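Side-chain contacts in fatty acid CoA ligase (Marinactinospora thermotolerans, PDB 6SQ8), which belongs to the ANL superfamily of AMP-binding enzymes, with a large AMP-binding domain and a smaller C-terminal domain: residues A[179-184]-A[301-306]; A[185-190]-A[324-329]. One frame throughout, in Å; residues are numbered along the deposited sequence.

Interaction 1: A[179-184]-A[301-306]; sequences SACVDA and EAAFIA. With EQ2 (1-ethanoyl-9~{H}-pyrido[3,4-b]indole-3-carboxylic acid), chain F.
Helix 179-184 and strand 303-306 run in roughly the same direction, their axes at 35° and 9.3 Å apart at closest approach, with the CA atoms of Cys181 and Phe304 the nearest pair across the contact. Phe304 and Cys181 make the two largest contributions to the packing. The phenylalanine CG lies anti to its own carbonyl carbon (chi1 -69°), and the CD2-CE2 side of the Phe304 ring is turned to the helix. There CE2 sits 4.1 Å from Cys181 CB, and CD2 lies 4.2 Å from Ala184 CB, one helical turn further on. The Cys181 sulfur makes an oblique sulfur-aromatic contact, with SG 5.2 Å from the centroid of the Phe304 ring and 61° off its normal. The same sulfur reaches Ala303 CB at 4.1 Å. No hydrogen bond crosses between the segments, and all four touching residues are buried.

Ala303 and Phe304 belong to the pocket of 1-ethanoyl-9H-pyrido[3,4-b]indole-3-carboxylic acid. Ligand atom C12 stands over the centre of one face of the Phe304 ring, 4.0 Å above its plane, while Ala303 CB approaches ligand C11 at 3.4 Å. Cys181 and Ala184 thus back the pocket residues Ala303 and Phe304, with the Cys181 sulfur itself close to the ligand.

Strand 303-308 pairs antiparallel with strand 293-299, where Ile305 and Ala306 both face Tyr297 in a classic beta bulge. Helix 205-215 adjoins both partners through Glu208 against Cys181 and Leu205 against Phe304; Met355 packs on Cys181 and Ala184.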
ATOM      1  N   SER A 179      -4.532   0.884  15.908  1.00 33.32           N
ATOM      2  CA  SER A 179      -4.167  -0.064  16.953  1.00 33.71           C
ATOM      3  C   SER A 179      -4.493  -1.494  16.493  1.00 36.14           C
ATOM      4  O   SER A 179      -3.698  -2.414  16.721  1.00 39.99           O
ATOM      5  CB  SER A 179      -4.839   0.249  18.265  1.00 32.68           C
ATOM      6  OG  SER A 179      -4.274  -0.527  19.322  1.00 30.60           O
ATOM      7  N   ALA A 180      -5.652  -1.679  15.848  1.00 32.15           N
ATOM      8  CA  ALA A 180      -6.054  -2.988  15.360  1.00 31.54           C
ATOM      9  C   ALA A 180      -5.046  -3.494  14.321  1.00 29.41           C
ATOM     10  O   ALA A 180      -4.760  -4.693  14.273  1.00 28.53           O
ATOM     11  CB  ALA A 180      -7.460  -2.933  14.793  1.00 33.76           C
ATOM     12  N   CYS A 181      -4.500  -2.575  13.514  1.00 28.48           N
ATOM     13  CA  CYS A 181      -3.515  -2.903  12.489  1.00 27.13           C
ATOM     14  C   CYS A 181      -2.265  -3.518  13.116  1.00 25.08           C
ATOM     15  O   CYS A 181      -1.633  -4.357  12.498  1.00 24.44           O
ATOM     16  CB  CYS A 181      -3.128  -1.681  11.670  1.00 27.08           C
ATOM     17  SG  CYS A 181      -4.461  -1.140  10.571  1.00 30.60           S
ATOM     18  N   VAL A 182      -1.914  -3.113  14.334  1.00 23.92           N
ATOM     19  CA  VAL A 182      -0.753  -3.716  14.995  1.00 25.20           C
ATOM     20  C   VAL A 182      -1.046  -5.200  15.252  1.00 25.57           C
ATOM     21  O   VAL A 182      -0.200  -6.070  15.021  1.00 25.59           O
ATOM     22  CB  VAL A 182      -0.353  -2.964  16.276  1.00 23.85           C
ATOM     23  CG1 VAL A 182       0.857  -3.596  16.944  1.00 24.60           C
ATOM     24  CG2 VAL A 182      -0.086  -1.489  16.005  1.00 24.25           C
ATOM     25  N   ASP A 183      -2.269  -5.485  15.704  1.00 27.04           N
ATOM     26  CA  ASP A 183      -2.676  -6.858  16.053  1.00 27.92           C
ATOM     27  C   ASP A 183      -2.713  -7.727  14.783  1.00 27.12           C
ATOM     28  O   ASP A 183      -2.267  -8.883  14.794  1.00 25.30           O
ATOM     29  CB  ASP A 183      -3.992  -6.856  16.824  1.00 27.76           C
ATOM     30  CG  ASP A 183      -3.912  -6.127  18.160  1.00 29.01           C
ATOM     31  OD1 ASP A 183      -3.068  -6.508  18.985  1.00 25.63           O
ATOM     32  OD2 ASP A 183      -4.723  -5.175  18.362  1.00 34.08           O
ATOM     33  N   ALA A 184      -3.243  -7.149  13.701  1.00 24.95           N
ATOM     34  CA  ALA A 184      -3.232  -7.765  12.385  1.00 24.16           C
ATOM     35  C   ALA A 184      -1.795  -8.052  11.942  1.00 22.55           C
ATOM     36  O   ALA A 184      -1.470  -9.195  11.578  1.00 19.53           O
ATOM     37  CB  ALA A 184      -3.940  -6.869  11.410  1.00 24.59           C
ATOM     38  N   GLU A 301      -9.230   2.484   2.099  1.00 28.58           N
ATOM     39  CA  GLU A 301     -10.417   2.545   2.918  1.00 28.72           C
ATOM     40  C   GLU A 301     -10.431   1.389   3.941  1.00 27.90           C
ATOM     41  O   GLU A 301     -10.852   1.570   5.066  1.00 27.50           O
ATOM     42  CB  GLU A 301     -11.658   2.516   2.030  1.00 33.74           C
ATOM     43  CG  GLU A 301     -11.828   3.748   1.153  1.00 36.48           C
ATOM     44  CD  GLU A 301     -11.155   3.663  -0.207  1.00 38.19           C
ATOM     45  OE1 GLU A 301     -10.198   2.889  -0.334  1.00 43.80           O
ATOM     46  OE2 GLU A 301     -11.584   4.378  -1.132  1.00 35.71           O
ATOM     47  N   ALA A 302      -9.946   0.198   3.569  1.00 26.32           N
ATOM     48  CA  ALA A 302     -10.145  -0.996   4.366  1.00 26.03           C
ATOM     49  C   ALA A 302      -8.988  -1.253   5.335  1.00 26.72           C
ATOM     50  O   ALA A 302      -9.140  -2.049   6.269  1.00 30.20           O
ATOM     51  CB  ALA A 302     -10.310  -2.182   3.451  1.00 27.16           C
ATOM     52  N   ALA A 303      -7.824  -0.655   5.067  1.00 24.60           N
ATOM     53  CA  ALA A 303      -6.562  -1.141   5.593  1.00 24.30           C
ATOM     54  C   ALA A 303      -6.388  -2.640   5.249  1.00 23.92           C
ATOM     55  O   ALA A 303      -6.843  -3.090   4.193  1.00 23.97           O
ATOM     56  CB  ALA A 303      -6.505  -0.870   7.078  1.00 24.86           C
ATOM     57  N   PHE A 304      -5.735  -3.411   6.141  1.00 20.67           N
ATOM     58  CA  PHE A 304      -5.430  -4.817   5.920  1.00 19.84           C
ATOM     59  C   PHE A 304      -6.713  -5.652   5.793  1.00 19.14           C
ATOM     60  O   PHE A 304      -7.615  -5.518   6.625  1.00 19.79           O
ATOM     61  CB  PHE A 304      -4.619  -5.360   7.092  1.00 19.65           C
ATOM     62  CG  PHE A 304      -3.218  -4.820   7.220  1.00 20.49           C
ATOM     63  CD1 PHE A 304      -2.307  -4.944   6.181  1.00 20.88           C
ATOM     64  CD2 PHE A 304      -2.785  -4.238   8.397  1.00 20.05           C
ATOM     65  CE1 PHE A 304      -1.014  -4.461   6.299  1.00 20.08           C
ATOM     66  CE2 PHE A 304      -1.487  -3.772   8.520  1.00 20.14           C
ATOM     67  CZ  PHE A 304      -0.603  -3.884   7.471  1.00 21.19           C
ATOM     68  N   ILE A 305      -6.763  -6.543   4.787  1.00 17.96           N
ATOM     69  CA  ILE A 305      -7.905  -7.443   4.602  1.00 18.12           C
ATOM     70  C   ILE A 305      -7.477  -8.915   4.668  1.00 18.92           C
ATOM     71  O   ILE A 305      -8.075  -9.703   5.407  1.00 19.49           O
ATOM     72  CB  ILE A 305      -8.643  -7.142   3.292  1.00 16.81           C
ATOM     73  CG1 ILE A 305      -9.200  -5.720   3.278  1.00 15.58           C
ATOM     74  CG2 ILE A 305      -9.729  -8.187   3.059  1.00 16.83           C
ATOM     75  CD1 ILE A 305      -9.771  -5.318   1.925  1.00 15.36           C
ATOM     76  N   ALA A 306      -6.489  -9.303   3.856  1.00 20.23           N
ATOM     77  CA  ALA A 306      -6.120 -10.719   3.747  1.00 20.74           C
ATOM     78  C   ALA A 306      -4.622 -10.881   3.498  1.00 19.58           C
ATOM     79  O   ALA A 306      -3.936  -9.941   3.108  1.00 17.39           O
ATOM     80  CB  ALA A 306      -6.900 -11.358   2.638  1.00 22.36           C
TER
HETATM   81  C1  EQ2 F 501      -1.666  -4.540   3.095  1.00 40.92           C
HETATM   82  C2  EQ2 F 501      -1.654  -3.786   1.810  1.00 40.14           C
HETATM   83  O1  EQ2 F 501      -1.077  -4.261   0.849  1.00 45.09           O
HETATM   84  C3  EQ2 F 501      -2.302  -2.429   1.732  1.00 37.28           C
HETATM   85  N1  EQ2 F 501      -2.566  -1.962   0.505  1.00 36.34           N
HETATM   86  C4  EQ2 F 501      -3.121  -0.749   0.352  1.00 41.21           C
HETATM   87  C5  EQ2 F 501      -3.353  -0.261  -1.061  1.00 42.52           C
HETATM   88  O2  EQ2 F 501      -3.078  -1.032  -2.005  1.00 40.44           O
HETATM   89  O3  EQ2 F 501      -3.765   0.908  -1.165  1.00 45.79           O
HETATM   90  C6  EQ2 F 501      -3.436   0.069   1.430  1.00 39.41           C
HETATM   91  C7  EQ2 F 501      -3.178  -0.386   2.710  1.00 36.72           C
HETATM   92  C8  EQ2 F 501      -3.376   0.149   4.031  1.00 36.23           C
HETATM   93  C9  EQ2 F 501      -3.896   1.335   4.543  1.00 36.16           C
HETATM   94  C10 EQ2 F 501      -3.936   1.511   5.909  1.00 34.88           C
HETATM   95  C11 EQ2 F 501      -3.465   0.528   6.775  1.00 34.20           C
HETATM   96  C12 EQ2 F 501      -2.958  -0.660   6.307  1.00 36.41           C
HETATM   97  C13 EQ2 F 501      -2.916  -0.835   4.926  1.00 38.35           C
HETATM   98  N2  EQ2 F 501      -2.451  -1.916   4.201  1.00 39.61           N
HETATM   99  C14 EQ2 F 501      -2.602  -1.662   2.868  1.00 36.90           C

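Interaction 2: A[185-190]-A[324-329]; sequences AVSMYG and RPLPHV
The C-terminal end of helix 175-189 meets a type II beta turn, Leu326 to Val329, that follows strand 321-325 in the AMP-binding region. The turn is closed by a backbone hydrogen bond from Val329 N to Leu326 O (3.1 Å), and its first two residues, Leu326 and Pro327, face the helix. Met188 and Leu326 make the buried part of the contact, their side chains crossing at about a right angle. Leu326 presents both methyl branches: CD2 packs on Met188 CG, and both methyls lie near Met188 SD (CD1 3.8 Å, CD2 3.9 Å). The extended chi2 of the methionine (-171°) carries SD out to the leucine methyls, and the bend at chi3 (-77°) turns CE toward the Phe304 ring.

On the more exposed side, Ser187 OG lies beside the CD-CG bond of Pro327, 3.3 Å from Pro327 CD and 3.5 Å from Pro327 CG. Ser187 OG also makes a weak hydrogen bond to Ala184 O in its own helix. The interface is thus packing alone, and it buries 151 Å² over both segments.

Strand 303-308 lies beside both partners: Phe304 touches Met188 as well as Leu326, and Ala307 adds to the wall at Met188. Met294 and Asn296 of strand 293-299 also reach Met188, while Tyr189 packs on Leu209 of helix 205-215.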
ATOM      1  N   ALA A 185      -0.930  -7.035  12.028  1.00 21.64           N
ATOM      2  CA  ALA A 185       0.480  -7.189  11.644  1.00 22.15           C
ATOM      3  C   ALA A 185       1.107  -8.363  12.401  1.00 22.84           C
ATOM      4  O   ALA A 185       1.814  -9.153  11.815  1.00 23.89           O
ATOM      5  CB  ALA A 185       1.249  -5.906  11.890  1.00 22.00           C
ATOM      6  N   VAL A 186       0.847  -8.461  13.705  1.00 24.38           N
ATOM      7  CA  VAL A 186       1.409  -9.544  14.541  1.00 26.41           C
ATOM      8  C   VAL A 186       0.879 -10.884  14.036  1.00 25.92           C
ATOM      9  O   VAL A 186       1.582 -11.868  13.985  1.00 26.73           O
ATOM     10  CB  VAL A 186       1.091  -9.359  16.043  1.00 25.88           C
ATOM     11  CG1 VAL A 186       1.457 -10.587  16.869  1.00 23.80           C
ATOM     12  CG2 VAL A 186       1.771  -8.126  16.608  1.00 25.27           C
ATOM     13  N   SER A 187      -0.396 -10.904  13.694  1.00 27.83           N
ATOM     14  CA  SER A 187      -1.043 -12.134  13.307  1.00 29.80           C
ATOM     15  C   SER A 187      -0.469 -12.618  11.966  1.00 29.08           C
ATOM     16  O   SER A 187      -0.289 -13.799  11.791  1.00 33.18           O
ATOM     17  CB  SER A 187      -2.539 -11.985  13.365  1.00 31.63           C
ATOM     18  OG  SER A 187      -3.161 -11.920  12.102  1.00 41.49           O
ATOM     19  N   MET A 188      -0.097 -11.699  11.074  1.00 27.08           N
ATOM     20  CA  MET A 188       0.504 -12.017   9.764  1.00 24.79           C
ATOM     21  C   MET A 188       1.997 -12.343   9.899  1.00 23.68           C
ATOM     22  O   MET A 188       2.453 -13.258   9.253  1.00 24.62           O
ATOM     23  CB  MET A 188       0.399 -10.826   8.806  1.00 23.68           C
ATOM     24  CG  MET A 188      -0.977 -10.465   8.429  1.00 23.48           C
ATOM     25  SD  MET A 188      -1.016  -9.225   7.105  1.00 24.36           S
ATOM     26  CE  MET A 188      -0.640  -7.722   7.977  1.00 23.86           C
ATOM     27  N   TYR A 189       2.739 -11.529  10.657  1.00 23.32           N
ATOM     28  CA  TYR A 189       4.194 -11.404  10.524  1.00 23.93           C
ATOM     29  C   TYR A 189       4.967 -12.183  11.600  1.00 27.40           C
ATOM     30  O   TYR A 189       6.190 -12.320  11.506  1.00 26.26           O
ATOM     31  CB  TYR A 189       4.621  -9.937  10.552  1.00 23.16           C
ATOM     32  CG  TYR A 189       4.014  -9.060   9.484  1.00 24.33           C
ATOM     33  CD1 TYR A 189       3.535  -9.576   8.289  1.00 24.45           C
ATOM     34  CD2 TYR A 189       3.937  -7.690   9.665  1.00 23.82           C
ATOM     35  CE1 TYR A 189       2.964  -8.762   7.325  1.00 24.26           C
ATOM     36  CE2 TYR A 189       3.369  -6.867   8.709  1.00 24.66           C
ATOM     37  CZ  TYR A 189       2.887  -7.401   7.533  1.00 24.81           C
ATOM     38  OH  TYR A 189       2.334  -6.574   6.602  1.00 26.64           O
ATOM     39  N   GLY A 190       4.269 -12.719  12.608  1.00 30.74           N
ATOM     40  CA  GLY A 190       4.906 -13.378  13.755  1.00 32.78           C
ATOM     41  C   GLY A 190       4.946 -12.454  14.964  1.00 37.12           C
ATOM     42  O   GLY A 190       4.663 -11.260  14.871  1.00 38.67           O
ATOM     43  N   ARG A 324      -6.538 -16.039   2.881  1.00 31.15           N
ATOM     44  CA  ARG A 324      -7.603 -16.044   3.856  1.00 34.29           C
ATOM     45  C   ARG A 324      -7.718 -14.645   4.454  1.00 32.65           C
ATOM     46  O   ARG A 324      -6.717 -13.973   4.640  1.00 33.78           O
ATOM     47  CB  ARG A 324      -7.335 -17.096   4.934  1.00 38.78           C
ATOM     48  CG  ARG A 324      -7.662 -18.525   4.514  1.00 44.86           C
ATOM     49  CD  ARG A 324      -7.987 -19.416   5.698  1.00 50.86           C
ATOM     50  NE  ARG A 324      -8.186 -20.798   5.284  1.00 60.37           N
ATOM     51  CZ  ARG A 324      -7.198 -21.674   5.095  1.00 71.07           C
ATOM     52  NH1 ARG A 324      -5.934 -21.294   5.212  1.00 78.86           N
ATOM     53  NH2 ARG A 324      -7.469 -22.926   4.761  1.00 74.52           N
ATOM     54  N   PRO A 325      -8.936 -14.150   4.758  1.00 31.15           N
ATOM     55  CA  PRO A 325      -9.085 -12.896   5.493  1.00 31.81           C
ATOM     56  C   PRO A 325      -8.358 -12.979   6.841  1.00 30.75           C
ATOM     57  O   PRO A 325      -8.265 -14.051   7.430  1.00 30.68           O
ATOM     58  CB  PRO A 325     -10.595 -12.765   5.720  1.00 31.55           C
ATOM     59  CG  PRO A 325     -11.196 -13.595   4.609  1.00 31.85           C
ATOM     60  CD  PRO A 325     -10.234 -14.759   4.431  1.00 30.44           C
ATOM     61  N   LEU A 326      -7.852 -11.840   7.303  1.00 28.71           N
ATOM     62  CA  LEU A 326      -7.183 -11.760   8.575  1.00 27.72           C
ATOM     63  C   LEU A 326      -8.187 -11.954   9.713  1.00 28.67           C
ATOM     64  O   LEU A 326      -9.398 -11.878   9.504  1.00 29.42           O
ATOM     65  CB  LEU A 326      -6.480 -10.402   8.659  1.00 26.41           C
ATOM     66  CG  LEU A 326      -5.327 -10.204   7.681  1.00 27.04           C
ATOM     67  CD1 LEU A 326      -4.697  -8.844   7.877  1.00 27.24           C
ATOM     68  CD2 LEU A 326      -4.273 -11.285   7.857  1.00 26.47           C
ATOM     69  N   PRO A 327      -7.709 -12.249  10.944  1.00 28.40           N
ATOM     70  CA  PRO A 327      -8.576 -12.304  12.117  1.00 29.06           C
ATOM     71  C   PRO A 327      -9.336 -10.982  12.300  1.00 28.79           C
ATOM     72  O   PRO A 327      -8.726  -9.904  12.213  1.00 29.91           O
ATOM     73  CB  PRO A 327      -7.609 -12.548  13.285  1.00 28.07           C
ATOM     74  CG  PRO A 327      -6.375 -13.151  12.659  1.00 27.12           C
ATOM     75  CD  PRO A 327      -6.306 -12.544  11.274  1.00 28.43           C
ATOM     76  N   HIS A 328     -10.651 -11.103  12.505  1.00 27.36           N
ATOM     77  CA  HIS A 328     -11.592 -10.020  12.800  1.00 27.47           C
ATOM     78  C   HIS A 328     -12.036  -9.346  11.501  1.00 26.94           C
ATOM     79  O   HIS A 328     -12.773  -8.346  11.559  1.00 30.72           O
ATOM     80  CB  HIS A 328     -11.046  -9.001  13.829  1.00 28.17           C
ATOM     81  CG  HIS A 328     -10.425  -9.639  15.031  1.00 29.42           C
ATOM     82  ND1 HIS A 328     -11.173 -10.298  15.986  1.00 30.99           N
ATOM     83  CD2 HIS A 328      -9.140  -9.728  15.446  1.00 28.56           C
ATOM     84  CE1 HIS A 328     -10.372 -10.753  16.940  1.00 28.83           C
ATOM     85  NE2 HIS A 328      -9.123 -10.439  16.620  1.00 27.18           N
ATOM     86  N   VAL A 329     -11.605  -9.883  10.352  1.00 27.21           N
ATOM     87  CA  VAL A 329     -11.993  -9.344   9.059  1.00 27.39           C
ATOM     88  C   VAL A 329     -13.096 -10.223   8.468  1.00 26.52           C
ATOM     89  O   VAL A 329     -12.862 -11.358   8.084  1.00 24.49           O
ATOM     90  CB  VAL A 329     -10.803  -9.213   8.090  1.00 26.77           C
ATOM     91  CG1 VAL A 329     -11.215  -8.533   6.791  1.00 27.70           C
ATOM     92  CG2 VAL A 329      -9.659  -8.451   8.725  1.00 26.87           C
TER

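In the fold
Following the chain from the N terminus, helix 175-189 comes before both partners and supplies the first segment of each contact. Interaction 1 closes a loop when residues 301-306 return to the helix, with 116 residues between its segments; interaction 2 closes a second at residues 324-329, spanning 133. Because the segments alternate, the two loops cross. Their centres lie 8 Å apart, and strands 303-308 and 321-325 are antiparallel neighbours. A probable hydrogen bond joins Ile305 O to Leu326 N at 2.9 Å, and Phe304 CB packs on Leu326 CD1. Together they set successive turns of one helix against strand 303-308 and against the turn after its neighbour, strand 321-325.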